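Local coordinates for protein acetyl-CoA acetyltransferase (Mycobacterium smegmatis, PDB 4EGV) that is a monomeric thiolase-like protein with an additional C-terminal domain and probably has acyltransferase activity, at residues A201-L206 and A211-A216; A218-P223 and P349-C354. One frame throughout, in Å; residues are numbered along the deposited sequence.

Interaction 1 of 2, residues A201-L206 and A211-A216; sequences ARRARL and ADYRLA
Y213 fits between the side chains of R202 and R203, the three buried residues that carry this helix-to-helix contact. R203 supplies its aliphatic part. Its CB lies over one face of the Y213 ring, 4.1 Å from the ring centroid and 23° off the normal, which makes a CH-pi contact. It sits toward the CD1 rim. Further along the same chain, R203 CD packs on Y213 CB at 3.6 Å. The R203 chain then bends at chi3, and its guanidinium leaves the ring to meet D500 in a salt bridge and the hydroxyl of Y460 in a hydrogen bond.

R202 behaves differently. Its chain runs extended from CG to NE and carries the guanidinium to the far end of the tyrosine. There NH1 gives a weak hydrogen bond to Y213 OH, 3.2 Å long and bent to 149°. The guanidinium and ring planes stand 55° apart. Y213 OH is also hydrogen-bonded to E199, and R202 forms a salt bridge with D355 through NE and a cation-pi contact with F351, so the buried polar ends are held mainly by partners beyond the contact.

The packing is tight only around Y213. Toward the outer side, the exposed L206 points at the second helix, but its CD1 stays 4.9 Å from Y213 CE1 and lies instead over one face of the R202 guanidinium.

The chain turns a corner here: the end of helix 191-206 and the start of helix 210-230 stand roughly perpendicular, joined by a short connection. Through R203, helix 191-206 reaches strand 453-463 of the C-terminal five-stranded sheet.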
ATOM      1  N   ALA A 201      17.519   0.811   6.470  1.00 40.16           N
ATOM      2  CA  ALA A 201      17.629   2.188   6.972  1.00 41.18           C
ATOM      3  C   ALA A 201      16.874   2.434   8.307  1.00 41.88           C
ATOM      4  O   ALA A 201      17.314   3.240   9.131  1.00 41.83           O
ATOM      5  CB  ALA A 201      17.228   3.183   5.910  1.00 40.36           C
ATOM      6  N   ARG A 202      15.758   1.737   8.506  1.00 42.59           N
ATOM      7  CA  ARG A 202      14.977   1.833   9.728  1.00 43.56           C
ATOM      8  C   ARG A 202      15.670   1.048  10.831  1.00 44.57           C
ATOM      9  O   ARG A 202      15.625   1.408  12.008  1.00 44.59           O
ATOM     10  CB  ARG A 202      13.567   1.294   9.501  1.00 43.50           C
ATOM     11  CG  ARG A 202      12.649   1.400  10.678  1.00 42.52           C
ATOM     12  CD  ARG A 202      11.307   0.800  10.429  1.00 42.17           C
ATOM     13  NE  ARG A 202      10.546   0.758  11.666  1.00 42.60           N
ATOM     14  CZ  ARG A 202      10.538  -0.266  12.521  1.00 42.53           C
ATOM     15  NH1 ARG A 202      11.233  -1.353  12.243  1.00 41.00           N
ATOM     16  NH2 ARG A 202       9.827  -0.203  13.653  1.00 40.82           N
ATOM     17  N   ARG A 203      16.321  -0.033  10.440  1.00 45.67           N
ATOM     18  CA  ARG A 203      17.110  -0.799  11.384  1.00 46.97           C
ATOM     19  C   ARG A 203      18.281   0.005  11.948  1.00 47.81           C
ATOM     20  O   ARG A 203      18.597  -0.110  13.135  1.00 47.52           O
ATOM     21  CB  ARG A 203      17.604  -2.100  10.768  1.00 46.80           C
ATOM     22  CG  ARG A 203      18.301  -2.965  11.780  1.00 47.00           C
ATOM     23  CD  ARG A 203      18.787  -4.265  11.258  1.00 47.65           C
ATOM     24  NE  ARG A 203      19.874  -4.121  10.300  1.00 48.38           N
ATOM     25  CZ  ARG A 203      21.151  -3.960  10.609  1.00 47.59           C
ATOM     26  NH1 ARG A 203      21.508  -3.906  11.855  1.00 48.31           N
ATOM     27  NH2 ARG A 203      22.067  -3.861   9.666  1.00 47.67           N
ATOM     28  N   ALA A 204      18.913   0.805  11.087  1.00 49.18           N
ATOM     29  CA  ALA A 204      19.953   1.761  11.483  1.00 50.37           C
ATOM     30  C   ALA A 204      19.473   2.743  12.536  1.00 51.24           C
ATOM     31  O   ALA A 204      20.002   2.761  13.630  1.00 51.44           O
ATOM     32  CB  ALA A 204      20.470   2.503  10.274  1.00 50.30           C
ATOM     33  N   ARG A 205      18.452   3.536  12.209  1.00 52.24           N
ATOM     34  CA  ARG A 205      17.890   4.504  13.149  1.00 53.18           C
ATOM     35  C   ARG A 205      17.493   3.913  14.509  1.00 53.29           C
ATOM     36  O   ARG A 205      17.748   4.532  15.520  1.00 53.62           O
ATOM     37  CB  ARG A 205      16.730   5.294  12.542  1.00 53.29           C
ATOM     38  CG  ARG A 205      16.355   6.508  13.388  1.00 55.26           C
ATOM     39  CD  ARG A 205      15.021   7.102  13.029  1.00 57.79           C
ATOM     40  NE  ARG A 205      13.879   6.243  13.349  1.00 59.24           N
ATOM     41  CZ  ARG A 205      13.170   5.579  12.444  1.00 60.08           C
ATOM     42  NH1 ARG A 205      13.498   5.646  11.158  1.00 60.61           N
ATOM     43  NH2 ARG A 205      12.144   4.834  12.821  1.00 59.03           N
ATOM     44  N   LEU A 206      16.879   2.737  14.538  1.00 53.23           N
ATOM     45  CA  LEU A 206      16.487   2.112  15.787  1.00 53.13           C
ATOM     46  C   LEU A 206      17.638   1.464  16.530  1.00 53.12           C
ATOM     47  O   LEU A 206      17.480   1.037  17.671  1.00 52.46           O
ATOM     48  CB  LEU A 206      15.439   1.045  15.533  1.00 53.26           C
ATOM     49  CG  LEU A 206      14.018   1.455  15.195  1.00 53.68           C
ATOM     50  CD1 LEU A 206      13.129   0.231  15.236  1.00 54.49           C
ATOM     51  CD2 LEU A 206      13.482   2.583  16.083  1.00 54.01           C
ATOM     52  N   ALA A 211      19.577  -9.906  13.677  1.00 51.35           N
ATOM     53  CA  ALA A 211      18.699 -10.956  14.215  1.00 50.96           C
ATOM     54  C   ALA A 211      17.522 -10.410  14.992  1.00 50.61           C
ATOM     55  O   ALA A 211      16.455 -10.988  14.929  1.00 49.82           O
ATOM     56  CB  ALA A 211      19.484 -11.955  15.080  1.00 51.13           C
ATOM     57  N   ASP A 212      17.726  -9.313  15.724  1.00 50.86           N
ATOM     58  CA  ASP A 212      16.660  -8.644  16.482  1.00 51.53           C
ATOM     59  C   ASP A 212      15.543  -8.079  15.581  1.00 50.86           C
ATOM     60  O   ASP A 212      14.346  -8.220  15.863  1.00 50.66           O
ATOM     61  CB  ASP A 212      17.251  -7.513  17.335  1.00 52.60           C
ATOM     62  CG  ASP A 212      17.580  -7.937  18.793  1.00 54.44           C
ATOM     63  OD1 ASP A 212      17.150  -9.015  19.248  1.00 54.38           O
ATOM     64  OD2 ASP A 212      18.275  -7.147  19.485  1.00 55.37           O
ATOM     65  N   TYR A 213      15.967  -7.438  14.493  1.00 50.04           N
ATOM     66  CA  TYR A 213      15.079  -6.862  13.509  1.00 48.79           C
ATOM     67  C   TYR A 213      14.335  -7.948  12.776  1.00 48.40           C
ATOM     68  O   TYR A 213      13.160  -7.831  12.511  1.00 48.01           O
ATOM     69  CB  TYR A 213      15.860  -6.013  12.533  1.00 48.58           C
ATOM     70  CG  TYR A 213      14.968  -5.087  11.768  1.00 48.58           C
ATOM     71  CD1 TYR A 213      14.599  -3.843  12.287  1.00 47.86           C
ATOM     72  CD2 TYR A 213      14.457  -5.457  10.521  1.00 48.72           C
ATOM     73  CE1 TYR A 213      13.768  -3.010  11.581  1.00 48.34           C
ATOM     74  CE2 TYR A 213      13.615  -4.636   9.818  1.00 47.26           C
ATOM     75  CZ  TYR A 213      13.269  -3.420  10.340  1.00 47.72           C
ATOM     76  OH  TYR A 213      12.428  -2.618   9.597  1.00 46.47           O
ATOM     77  N   ARG A 214      15.019  -9.023  12.449  1.00 48.09           N
ATOM     78  CA  ARG A 214      14.347 -10.127  11.824  1.00 48.05           C
ATOM     79  C   ARG A 214      13.225 -10.693  12.711  1.00 47.40           C
ATOM     80  O   ARG A 214      12.201 -11.130  12.212  1.00 46.85           O
ATOM     81  CB  ARG A 214      15.351 -11.193  11.384  1.00 48.63           C
ATOM     82  CG  ARG A 214      14.713 -12.247  10.521  1.00 50.68           C
ATOM     83  CD  ARG A 214      15.499 -12.780   9.373  1.00 54.51           C
ATOM     84  NE  ARG A 214      16.444 -13.862   9.656  1.00 57.11           N
ATOM     85  CZ  ARG A 214      17.756 -13.753   9.488  1.00 58.62           C
ATOM     86  NH1 ARG A 214      18.296 -12.625   9.074  1.00 60.58           N
ATOM     87  NH2 ARG A 214      18.541 -14.766   9.734  1.00 59.16           N
ATOM     88  N   LEU A 215      13.400 -10.625  14.029  1.00 47.09           N
ATOM     89  CA  LEU A 215      12.359 -11.057  14.969  1.00 46.41           C
ATOM     90  C   LEU A 215      11.176 -10.095  14.974  1.00 45.84           C
ATOM     91  O   LEU A 215      10.013 -10.523  15.034  1.00 45.54           O
ATOM     92  CB  LEU A 215      12.933 -11.240  16.383  1.00 46.62           C
ATOM     93  CG  LEU A 215      12.005 -11.558  17.562  1.00 46.53           C
ATOM     94  CD1 LEU A 215      11.574 -12.999  17.578  1.00 44.59           C
ATOM     95  CD2 LEU A 215      12.637 -11.173  18.889  1.00 46.48           C
ATOM     96  N   ALA A 216      11.474  -8.800  14.915  1.00 45.17           N
ATOM     97  CA  ALA A 216      10.434  -7.799  14.903  1.00 45.13           C
ATOM     98  C   ALA A 216       9.511  -7.985  13.699  1.00 45.23           C
ATOM     99  O   ALA A 216       8.289  -7.922  13.844  1.00 44.87           O
ATOM    100  CB  ALA A 216      11.043  -6.397  14.925  1.00 44.90           C
TER

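Interaction 2 of 2, residues A218-P223 and P349-C354; sequences AELFAP and PVFNIC
A buried apolar contact between two helices of the thiolase-like fold, 210-230 and 348-357, centres on L220. The leucine points at the second helix, and its two methyl groups mainly meet different residues there. CD2 sits over the middle of the F351 ring, 3.7 Å from the centroid and only 14° off the normal. This is a CH-pi contact made squarely on the face. L220 CB adds to it, 4.0 Å from F351 CE1 near the rim. The other methyl, CD1, packs against V350 CG1 at 3.9 Å.

With CG anti to the backbone N (chi1 -180°), L220 extends toward the second helix. V350 CG1 lies beside the carbonyl carbon, facing the leucine branch. The backbones stay well apart, with the CA atoms of L220 and F351 8.2 Å from each other. The contacts described here are made by side chains.

Helix 242-246 packs on helix 210-230 through A218 and A222, while helix 317-330 packs on helix 348-357 through N352 and I353. Helix 191-206 touches P349 and F351.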
ATOM      1  N   ALA A 218       9.045 -10.793  11.874  1.00 44.93           N
ATOM      2  CA  ALA A 218       8.277 -11.994  12.014  1.00 44.97           C
ATOM      3  C   ALA A 218       7.134 -11.810  13.011  1.00 45.03           C
ATOM      4  O   ALA A 218       6.070 -12.361  12.806  1.00 44.56           O
ATOM      5  CB  ALA A 218       9.174 -13.126  12.397  1.00 45.05           C
ATOM      6  N   GLU A 219       7.344 -11.012  14.057  1.00 45.48           N
ATOM      7  CA  GLU A 219       6.304 -10.746  15.065  1.00 46.81           C
ATOM      8  C   GLU A 219       5.204  -9.811  14.613  1.00 46.02           C
ATOM      9  O   GLU A 219       4.078  -9.878  15.100  1.00 45.64           O
ATOM     10  CB  GLU A 219       6.898 -10.251  16.385  1.00 47.77           C
ATOM     11  CG  GLU A 219       7.355 -11.402  17.265  1.00 52.11           C
ATOM     12  CD  GLU A 219       7.744 -11.001  18.677  1.00 58.29           C
ATOM     13  OE1 GLU A 219       8.471  -9.992  18.862  1.00 59.55           O
ATOM     14  OE2 GLU A 219       7.345 -11.745  19.603  1.00 60.12           O
ATOM     15  N   LEU A 220       5.557  -8.943  13.676  1.00 45.51           N
ATOM     16  CA  LEU A 220       4.616  -8.117  12.982  1.00 44.77           C
ATOM     17  C   LEU A 220       3.738  -8.953  12.041  1.00 44.60           C
ATOM     18  O   LEU A 220       2.511  -8.805  12.048  1.00 44.20           O
ATOM     19  CB  LEU A 220       5.365  -7.030  12.216  1.00 44.69           C
ATOM     20  CG  LEU A 220       4.502  -6.059  11.431  1.00 43.96           C
ATOM     21  CD1 LEU A 220       3.813  -5.136  12.341  1.00 43.55           C
ATOM     22  CD2 LEU A 220       5.341  -5.339  10.469  1.00 42.94           C
ATOM     23  N   PHE A 221       4.365  -9.838  11.267  1.00 44.17           N
ATOM     24  CA  PHE A 221       3.692 -10.539  10.165  1.00 44.23           C
ATOM     25  C   PHE A 221       2.914 -11.814  10.473  1.00 43.89           C
ATOM     26  O   PHE A 221       2.033 -12.191   9.676  1.00 43.19           O
ATOM     27  CB  PHE A 221       4.665 -10.820   9.021  1.00 44.55           C
ATOM     28  CG  PHE A 221       4.658  -9.782   7.932  1.00 44.58           C
ATOM     29  CD1 PHE A 221       4.281  -8.470   8.187  1.00 45.33           C
ATOM     30  CD2 PHE A 221       5.083 -10.110   6.656  1.00 45.24           C
ATOM     31  CE1 PHE A 221       4.296  -7.529   7.182  1.00 45.55           C
ATOM     32  CE2 PHE A 221       5.122  -9.151   5.656  1.00 45.64           C
ATOM     33  CZ  PHE A 221       4.710  -7.868   5.920  1.00 44.80           C
ATOM     34  N   ALA A 222       3.234 -12.476  11.590  1.00 43.90           N
ATOM     35  CA  ALA A 222       2.559 -13.742  11.938  1.00 43.61           C
ATOM     36  C   ALA A 222       1.060 -13.559  12.211  1.00 43.43           C
ATOM     37  O   ALA A 222       0.245 -14.342  11.697  1.00 42.97           O
ATOM     38  CB  ALA A 222       3.257 -14.474  13.062  1.00 43.48           C
ATOM     39  N   PRO A 223       0.688 -12.515  12.992  1.00 43.46           N
ATOM     40  CA  PRO A 223      -0.720 -12.180  13.173  1.00 43.76           C
ATOM     41  C   PRO A 223      -1.466 -11.866  11.863  1.00 43.69           C
ATOM     42  O   PRO A 223      -2.651 -12.156  11.756  1.00 43.73           O
ATOM     43  CB  PRO A 223      -0.669 -10.929  14.059  1.00 43.74           C
ATOM     44  CG  PRO A 223       0.607 -10.977  14.728  1.00 43.62           C
ATOM     45  CD  PRO A 223       1.552 -11.688  13.859  1.00 43.44           C
ATOM     46  N   PRO A 349       6.159  -0.424   5.444  1.00 36.90           N
ATOM     47  CA  PRO A 349       5.107   0.592   5.430  1.00 36.60           C
ATOM     48  C   PRO A 349       4.099   0.424   6.550  1.00 36.50           C
ATOM     49  O   PRO A 349       3.320   1.347   6.810  1.00 36.02           O
ATOM     50  CB  PRO A 349       4.444   0.410   4.052  1.00 36.35           C
ATOM     51  CG  PRO A 349       4.807  -0.886   3.633  1.00 36.86           C
ATOM     52  CD  PRO A 349       6.092  -1.279   4.252  1.00 36.77           C
ATOM     53  N   VAL A 350       4.117  -0.747   7.188  1.00 36.57           N
ATOM     54  CA  VAL A 350       3.313  -1.001   8.370  1.00 37.44           C
ATOM     55  C   VAL A 350       4.029  -0.470   9.577  1.00 37.78           C
ATOM     56  O   VAL A 350       3.483   0.335  10.291  1.00 37.74           O
ATOM     57  CB  VAL A 350       2.966  -2.487   8.582  1.00 37.39           C
ATOM     58  CG1 VAL A 350       2.138  -2.647   9.832  1.00 37.06           C
ATOM     59  CG2 VAL A 350       2.213  -3.039   7.402  1.00 37.09           C
ATOM     60  N   PHE A 351       5.262  -0.909   9.779  1.00 38.79           N
ATOM     61  CA  PHE A 351       6.139  -0.367  10.819  1.00 40.20           C
ATOM     62  C   PHE A 351       6.078   1.147  10.879  1.00 41.03           C
ATOM     63  O   PHE A 351       5.943   1.727  11.932  1.00 40.59           O
ATOM     64  CB  PHE A 351       7.591  -0.764  10.554  1.00 40.11           C
ATOM     65  CG  PHE A 351       7.959  -2.114  11.069  1.00 40.19           C
ATOM     66  CD1 PHE A 351       7.439  -2.589  12.271  1.00 40.40           C
ATOM     67  CD2 PHE A 351       8.863  -2.906  10.379  1.00 39.44           C
ATOM     68  CE1 PHE A 351       7.791  -3.834  12.753  1.00 40.13           C
ATOM     69  CE2 PHE A 351       9.223  -4.139  10.855  1.00 40.11           C
ATOM     70  CZ  PHE A 351       8.686  -4.601  12.049  1.00 40.49           C
ATOM     71  N   ASN A 352       6.161   1.759   9.706  1.00 42.43           N
ATOM     72  CA  ASN A 352       6.306   3.167   9.560  1.00 43.45           C
ATOM     73  C   ASN A 352       5.123   3.939  10.068  1.00 44.12           C
ATOM     74  O   ASN A 352       5.294   5.004  10.617  1.00 43.88           O
ATOM     75  CB  ASN A 352       6.574   3.476   8.103  1.00 43.40           C
ATOM     76  CG  ASN A 352       6.606   4.958   7.822  1.00 44.32           C
ATOM     77  OD1 ASN A 352       7.523   5.683   8.249  1.00 43.34           O
ATOM     78  ND2 ASN A 352       5.585   5.425   7.096  1.00 44.24           N
ATOM     79  N   ILE A 353       3.918   3.411   9.881  1.00 45.44           N
ATOM     80  CA  ILE A 353       2.726   4.057  10.430  1.00 46.72           C
ATOM     81  C   ILE A 353       2.787   3.992  11.944  1.00 47.81           C
ATOM     82  O   ILE A 353       2.618   4.996  12.631  1.00 48.26           O
ATOM     83  CB  ILE A 353       1.429   3.441   9.927  1.00 46.58           C
ATOM     84  CG1 ILE A 353       1.236   3.774   8.461  1.00 45.74           C
ATOM     85  CG2 ILE A 353       0.254   3.945  10.741  1.00 46.17           C
ATOM     86  CD1 ILE A 353       1.490   5.212   8.104  1.00 45.50           C
ATOM     87  N   CYS A 354       3.105   2.809  12.441  1.00 48.62           N
ATOM     88  CA  CYS A 354       3.310   2.558  13.853  1.00 49.44           C
ATOM     89  C   CYS A 354       4.339   3.452  14.574  1.00 49.88           C
ATOM     90  O   CYS A 354       4.125   3.859  15.702  1.00 50.04           O
ATOM     91  CB  CYS A 354       3.649   1.083  14.028  1.00 49.54           C
ATOM     92  SG  CYS A 354       2.268  -0.003  13.566  1.00 48.41           S
TER

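Helix 210-230 serves both contacts. Residues 211-216 pack on helix 191-206 in interaction 1, and two turns further on residues 218-223 face helix 348-357 in interaction 2. The two centres lie about 12 Å apart. F351 joins them directly: its CD2 is 3.4 Å from R202 NH1 and 3.7 Å from Y213 OH. The F351 ring lies between the two contacts, with R202 NH1 over one face and L220 CD2 over the other, so a polar cluster runs into an apolar one. The centre of interaction 1 is about 21 Å from the centre of the chain, on the side where R203 reaches the C-terminal sheet. Interaction 2 lies deeper in the chain.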